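Local coordinates for protein putative NADP oxidoreductase BF3122 (Bacteroides fragilis, PDB 3D1L) that probably acts as an NADP-dependent oxidoreductase, binding the dinucleotide through a Rossmann-type domain, although its substrate is not established, at residues I13-A18 and R48-K53; E95-H100 and A150-I155. One frame throughout, in Å; residues are numbered along the deposited sequence. Where two conformers were deposited one is given.

How the contacts relate
From the N terminus, strand 12-16 comes first; contact 1 joins its end to helix 44-53 and so closes a loop that holds helix 20-31 and strand 35-40. The chain then runs through strands 57-59 and 71-74 and helix 78-89 before contact 2 opens at strand 97-100, closing at helix 146-157 around strands 117-122 and 139-143. The two loops therefore follow in series, neither nesting nor crossing. Both contacts lay a helix on the same sheet: their centres are about 18 Å apart and their nearest atoms about 5 Å, without touching. Strand 71-74 lies between them, its I73 meeting L15 and its L71 meeting L97 and I155.

Contact 1: I13-A18 and R48-K53; sequences IVLIGA and RELAQK
L50 of helix 44-53 meets L15 and A18 through a single methyl group, which can be traced outward along the side chain. The CB of L50 leaves the helix toward the strand end and lies 4.2 Å from A18 CB, just beyond the close contacts. CG, anti to the backbone N (chi1 -179°), carries the branch onward; L50 CG stands 4.7 Å from A18 CB and 4.8 Å from L15 CD1, so it positions the methyls without itself packing closely on either. At the tip the two branches differ. CD1 of L50 turns from this junction and stays 5.4 Å from L15 CD1. CD2 of L50 does the touching: it lies 3.8 Å from L15 CD1 and 3.9 Å from A18 CB. Measured at L50 CD2, these two neighbours are about 110° apart, which places the methyl between them instead of against one alone.

From the strand, L15 brings only its CD1 branch into the contact, and the two leucine side chains cross at about a right angle. A18 adds its one methyl from beyond G17, whose backbone angles (phi 113°) would press a CB against the carbonyl O of I16, so the backbone itself calls for glycine. All three touching residues are buried, and the evidence is of apolar packing: 125 Å² of surface is lost with both sides summed. T23 and A26 of helix 20-31 also meet L50, while V39 of the neighbouring strand touches both A18 and L50, adding to the apolar surroundings.

This is the first strand, its glycine turn and the second helix of a Rossmann fold. The strand order 3-2-1-4-5 supports that reading, and G17, G19 and A22 fit a GxGxxA pattern consistent with dinucleotide binding.

Contact 2: E95-H100 and A150-I155; sequences EALMVH and AFLKAI
L97 and F151 both hold CG anti to the backbone N (chi1 -173° and -177°), carrying their outer groups into the gap between strand 97-100 and helix 146-157. L152 has its CG beside the backbone N instead, and points its forked end at the strand.

The CD2 methyl of L97 reaches the edge of the F151 ring, near its plane, with CD2 of F151 3.6 Å away. L97 and L152 reach toward each other tip to tip, the L97 CD2 methyl lying 3.9 Å from both CG and CD2 of L152. Two residues further along the strand, V99 offers CG1, which lies 3.7 Å from both CD1 and CD2 of L152; it thus sits against the fork, the two side chains sliding past each other in opposite directions.

The axes of strand 97-100 and of the helical segment 150-155 approach to 11.3 Å, a spacing bridged by these side chains, and their directions differ by 61°. F120 touches both V99 and L152, and I141 and A143 also meet L152, so the helix covers neighbouring strands as well.

Every close contact is carbon on carbon: methyls, the L152 methine and one ring edge, burying 161 Å² with both sides summed. The cohesion of the interface therefore probably rests on dispersion and the exclusion of water, with polarity entering at the margin, where K70 makes a cation-pi contact with the partly exposed F151.

Contact 1: I13-A18 and R48-K53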
loop_
_atom_site.group_PDB
_atom_site.type_symbol
_atom_site.label_atom_id
_atom_site.label_comp_id
_atom_site.label_asym_id
_atom_site.label_seq_id
_atom_site.Cartn_x
_atom_site.Cartn_y
_atom_site.Cartn_z
ATOM N N ILE B 13 31.991 5.299 -14.075
ATOM C CA ILE B 13 31.373 4.376 -13.127
ATOM C C ILE B 13 31.074 3.026 -13.800
ATOM O O ILE B 13 30.571 2.999 -14.919
ATOM C CB ILE B 13 30.049 4.988 -12.562
ATOM C CG1 ILE B 13 30.320 6.381 -11.938
ATOM C CG2 ILE B 13 29.370 4.015 -11.600
ATOM C CD1 ILE B 13 29.086 7.148 -11.527
ATOM N N VAL B 14 31.377 1.925 -13.103
ATOM C CA VAL B 14 30.937 0.559 -13.512
ATOM C C VAL B 14 29.917 -0.000 -12.498
ATOM O O VAL B 14 30.074 0.168 -11.271
ATOM C CB VAL B 14 32.148 -0.381 -13.672
ATOM C CG1 VAL B 14 31.727 -1.848 -13.914
ATOM C CG2 VAL B 14 33.071 0.114 -14.808
ATOM N N LEU B 15 28.852 -0.629 -13.006
ATOM C CA LEU B 15 27.908 -1.326 -12.131
ATOM C C LEU B 15 28.124 -2.798 -12.239
ATOM O O LEU B 15 28.106 -3.347 -13.353
ATOM C CB LEU B 15 26.454 -0.992 -12.486
ATOM C CG LEU B 15 26.010 0.449 -12.809
ATOM C CD1 LEU B 15 24.521 0.415 -12.670
ATOM C CD2 LEU B 15 26.538 1.509 -11.881
ATOM N N ILE B 16 28.340 -3.444 -11.089
ATOM C CA ILE B 16 28.481 -4.889 -11.007
ATOM C C ILE B 16 27.172 -5.357 -10.384
ATOM O O ILE B 16 26.981 -5.286 -9.148
ATOM C CB ILE B 16 29.729 -5.354 -10.166
ATOM C CG1 ILE B 16 31.075 -4.771 -10.666
ATOM C CG2 ILE B 16 29.812 -6.849 -10.114
ATOM C CD1 ILE B 16 31.429 -5.036 -12.124
ATOM N N GLY B 17 26.256 -5.798 -11.236
ATOM C CA GLY B 17 24.901 -6.101 -10.791
ATOM C C GLY B 17 23.914 -5.109 -11.405
ATOM O O GLY B 17 24.182 -3.899 -11.456
ATOM N N ALA B 18 22.772 -5.616 -11.870
ATOM C CA ALA B 18 21.848 -4.815 -12.665
ATOM C C ALA B 18 20.396 -4.994 -12.193
ATOM O O ALA B 18 19.480 -4.850 -13.003
ATOM C CB ALA B 18 21.982 -5.177 -14.147
ATOM N N ARG B 48 21.847 -6.206 -20.525
ATOM C CA ARG B 48 21.483 -5.446 -21.724
ATOM C C ARG B 48 20.392 -4.415 -21.461
ATOM O O ARG B 48 20.520 -3.262 -21.849
ATOM C CB ARG B 48 21.042 -6.388 -22.852
ATOM C CG ARG B 48 20.690 -5.666 -24.172
ATOM C CD ARG B 48 19.913 -6.543 -25.160
ATOM N NE ARG B 48 18.947 -7.422 -24.506
ATOM C CZ ARG B 48 18.966 -8.752 -24.582
ATOM N NH1 ARG B 48 19.893 -9.378 -25.306
ATOM N NH2 ARG B 48 18.046 -9.463 -23.943
ATOM N N GLU B 49 19.313 -4.833 -20.812
ATOM C CA GLU B 49 18.207 -3.935 -20.481
ATOM C C GLU B 49 18.733 -2.701 -19.802
ATOM O O GLU B 49 18.427 -1.581 -20.211
ATOM C CB GLU B 49 17.164 -4.626 -19.587
ATOM C CG GLU B 49 16.172 -5.451 -20.363
ATOM C CD GLU B 49 15.169 -6.194 -19.467
ATOM O OE1 GLU B 49 14.357 -6.968 -20.052
ATOM O OE2 GLU B 49 15.173 -6.005 -18.210
ATOM N N LEU B 50 19.548 -2.896 -18.777
ATOM C CA LEU B 50 20.077 -1.731 -18.070
ATOM C C LEU B 50 21.059 -0.897 -18.913
ATOM O O LEU B 50 21.018 0.322 -18.879
ATOM C CB LEU B 50 20.687 -2.100 -16.699
ATOM C CG LEU B 50 21.232 -0.885 -15.916
ATOM C CD1 LEU B 50 20.193 0.286 -15.828
ATOM C CD2 LEU B 50 21.691 -1.324 -14.534
ATOM N N ALA B 51 21.949 -1.552 -19.649
ATOM C CA ALA B 51 22.955 -0.826 -20.444
ATOM C C ALA B 51 22.346 0.076 -21.500
ATOM O O ALA B 51 22.857 1.166 -21.785
ATOM C CB ALA B 51 23.930 -1.802 -21.080
ATOM N N GLN B 52 21.254 -0.373 -22.097
ATOM C CA GLN B 52 20.561 0.434 -23.105
ATOM C C GLN B 52 19.947 1.682 -22.519
ATOM O O GLN B 52 19.806 2.690 -23.221
ATOM C CB GLN B 52 19.410 -0.337 -23.685
ATOM C CG GLN B 52 19.774 -1.334 -24.689
ATOM C CD GLN B 52 18.530 -2.020 -25.183
ATOM O OE1 GLN B 52 18.465 -3.249 -25.217
ATOM N NE2 GLN B 52 17.506 -1.219 -25.531
ATOM N N LYS B 53 19.528 1.602 -21.253
ATOM C CA LYS B 53 18.876 2.732 -20.610
ATOM C C LYS B 53 19.866 3.863 -20.315
ATOM O O LYS B 53 19.485 5.029 -20.266
ATOM C CB LYS B 53 18.160 2.288 -19.329
ATOM C CG LYS B 53 16.905 1.438 -19.588
ATOM C CD LYS B 53 16.497 0.663 -18.336
ATOM C CE LYS B 53 15.315 -0.287 -18.588
ATOM N NZ LYS B 53 14.996 -1.017 -17.302
#

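Contact 2: E95-H100 and A150-I155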
loop_
_atom_site.group_PDB
_atom_site.type_symbol
_atom_site.label_atom_id
_atom_site.label_comp_id
_atom_site.label_asym_id
_atom_site.label_seq_id
_atom_site.Cartn_x
_atom_site.Cartn_y
_atom_site.Cartn_z
ATOM N N GLU B 95 43.557 3.897 -7.104
ATOM C CA GLU B 95 42.553 4.845 -6.563
ATOM C C GLU B 95 41.084 4.494 -6.834
ATOM O O GLU B 95 40.204 5.239 -6.416
ATOM C CB GLU B 95 42.818 6.255 -7.097
ATOM C CG GLU B 95 42.506 6.375 -8.573
ATOM C CD GLU B 95 42.833 7.739 -9.141
ATOM O OE1 GLU B 95 43.816 7.816 -9.904
ATOM O OE2 GLU B 95 42.102 8.719 -8.824
ATOM N N ALA B 96 40.811 3.423 -7.578
ATOM C CA ALA B 96 39.411 3.009 -7.803
ATOM C C ALA B 96 38.713 2.739 -6.473
ATOM O O ALA B 96 39.319 2.215 -5.537
ATOM C CB ALA B 96 39.338 1.788 -8.691
ATOM N N LEU B 97 37.451 3.125 -6.384
ATOM C CA LEU B 97 36.682 2.898 -5.172
ATOM C C LEU B 97 35.697 1.748 -5.392
ATOM O O LEU B 97 34.904 1.794 -6.346
ATOM C CB LEU B 97 36.001 4.229 -4.796
ATOM C CG LEU B 97 35.206 4.554 -3.536
ATOM C CD1 LEU B 97 35.717 3.826 -2.313
ATOM C CD2 LEU B 97 35.165 6.085 -3.268
HETATM N N MSE B 98 35.777 0.694 -4.575
HETATM C CA MSE B 98 34.741 -0.377 -4.621
HETATM C C MSE B 98 33.756 -0.190 -3.502
HETATM O O MSE B 98 34.125 -0.180 -2.317
HETATM C CB MSE B 98 35.250 -1.828 -4.529
HETATM C CG MSE B 98 36.712 -2.072 -4.610
HETATM SE SE MSE B 98 37.545 -1.417 -6.210
HETATM C CE MSE B 98 36.410 -2.363 -7.450
ATOM N N VAL B 99 32.499 -0.048 -3.885
ATOM C CA VAL B 99 31.415 0.065 -2.924
ATOM C C VAL B 99 30.358 -1.000 -3.171
ATOM O O VAL B 99 30.183 -1.485 -4.291
ATOM C CB VAL B 99 30.779 1.497 -2.915
ATOM C CG1 VAL B 99 31.855 2.559 -2.701
ATOM C CG2 VAL B 99 29.974 1.777 -4.194
ATOM N N HIS B 100 29.670 -1.391 -2.107
ATOM C CA HIS B 100 28.466 -2.183 -2.281
ATOM C C HIS B 100 27.267 -1.392 -1.802
ATOM O O HIS B 100 27.419 -0.333 -1.203
ATOM C CB HIS B 100 28.583 -3.546 -1.627
ATOM C CG HIS B 100 28.646 -3.508 -0.144
ATOM N ND1 HIS B 100 27.536 -3.251 0.641
ATOM C CD2 HIS B 100 29.674 -3.718 0.713
ATOM C CE1 HIS B 100 27.880 -3.317 1.917
ATOM N NE2 HIS B 100 29.169 -3.593 1.987
ATOM N N ALA B 150 33.991 11.625 1.486
ATOM C CA ALA B 150 33.651 12.919 0.888
ATOM C C ALA B 150 33.321 12.798 -0.597
ATOM O O ALA B 150 32.374 13.420 -1.090
ATOM C CB ALA B 150 34.787 13.960 1.105
ATOM N N PHE B 151 34.107 11.997 -1.299
ATOM C CA PHE B 151 33.852 11.660 -2.693
ATOM C C PHE B 151 32.487 10.987 -2.929
ATOM O O PHE B 151 31.729 11.418 -3.801
ATOM C CB PHE B 151 34.967 10.747 -3.199
ATOM C CG PHE B 151 34.848 10.403 -4.637
ATOM C CD1 PHE B 151 35.082 11.367 -5.615
ATOM C CD2 PHE B 151 34.524 9.121 -5.030
ATOM C CE1 PHE B 151 34.968 11.051 -6.977
ATOM C CE2 PHE B 151 34.413 8.802 -6.383
ATOM C CZ PHE B 151 34.636 9.785 -7.351
ATOM N N LEU B 152 32.189 9.919 -2.185
ATOM C CA LEU B 152 30.859 9.248 -2.271
ATOM C C LEU B 152 29.695 10.189 -1.927
ATOM O O LEU B 152 28.702 10.239 -2.635
ATOM C CB LEU B 152 30.806 7.985 -1.396
ATOM C CG LEU B 152 31.679 6.782 -1.768
ATOM C CD1 LEU B 152 31.648 5.695 -0.697
ATOM C CD2 LEU B 152 31.307 6.195 -3.159
ATOM N N LYS B 153 29.831 10.951 -0.848
ATOM C CA LYS B 153 28.797 11.910 -0.469
ATOM C C LYS B 153 28.538 12.988 -1.520
ATOM O O LYS B 153 27.402 13.418 -1.719
ATOM C CB LYS B 153 29.141 12.559 0.869
ATOM C CG LYS B 153 28.978 11.596 2.029
ATOM C CD LYS B 153 29.709 12.108 3.286
ATOM C CE LYS B 153 29.054 13.337 3.835
ATOM N NZ LYS B 153 29.872 13.866 4.961
ATOM N N ALA B 154 29.596 13.413 -2.187
ATOM C CA ALA B 154 29.479 14.404 -3.223
ATOM C C ALA B 154 28.695 13.828 -4.391
ATOM O O ALA B 154 27.823 14.508 -4.947
ATOM C CB ALA B 154 30.858 14.891 -3.662
ATOM N N ILE B 155 28.981 12.572 -4.746
ATOM C CA ILE B 155 28.209 11.877 -5.781
ATOM C C ILE B 155 26.764 11.744 -5.330
ATOM O O ILE B 155 25.865 12.130 -6.071
ATOM C CB ILE B 155 28.767 10.476 -6.121
ATOM C CG1 ILE B 155 30.152 10.600 -6.767
ATOM C CG2 ILE B 155 27.802 9.725 -7.057
ATOM C CD1 ILE B 155 30.845 9.251 -6.988
#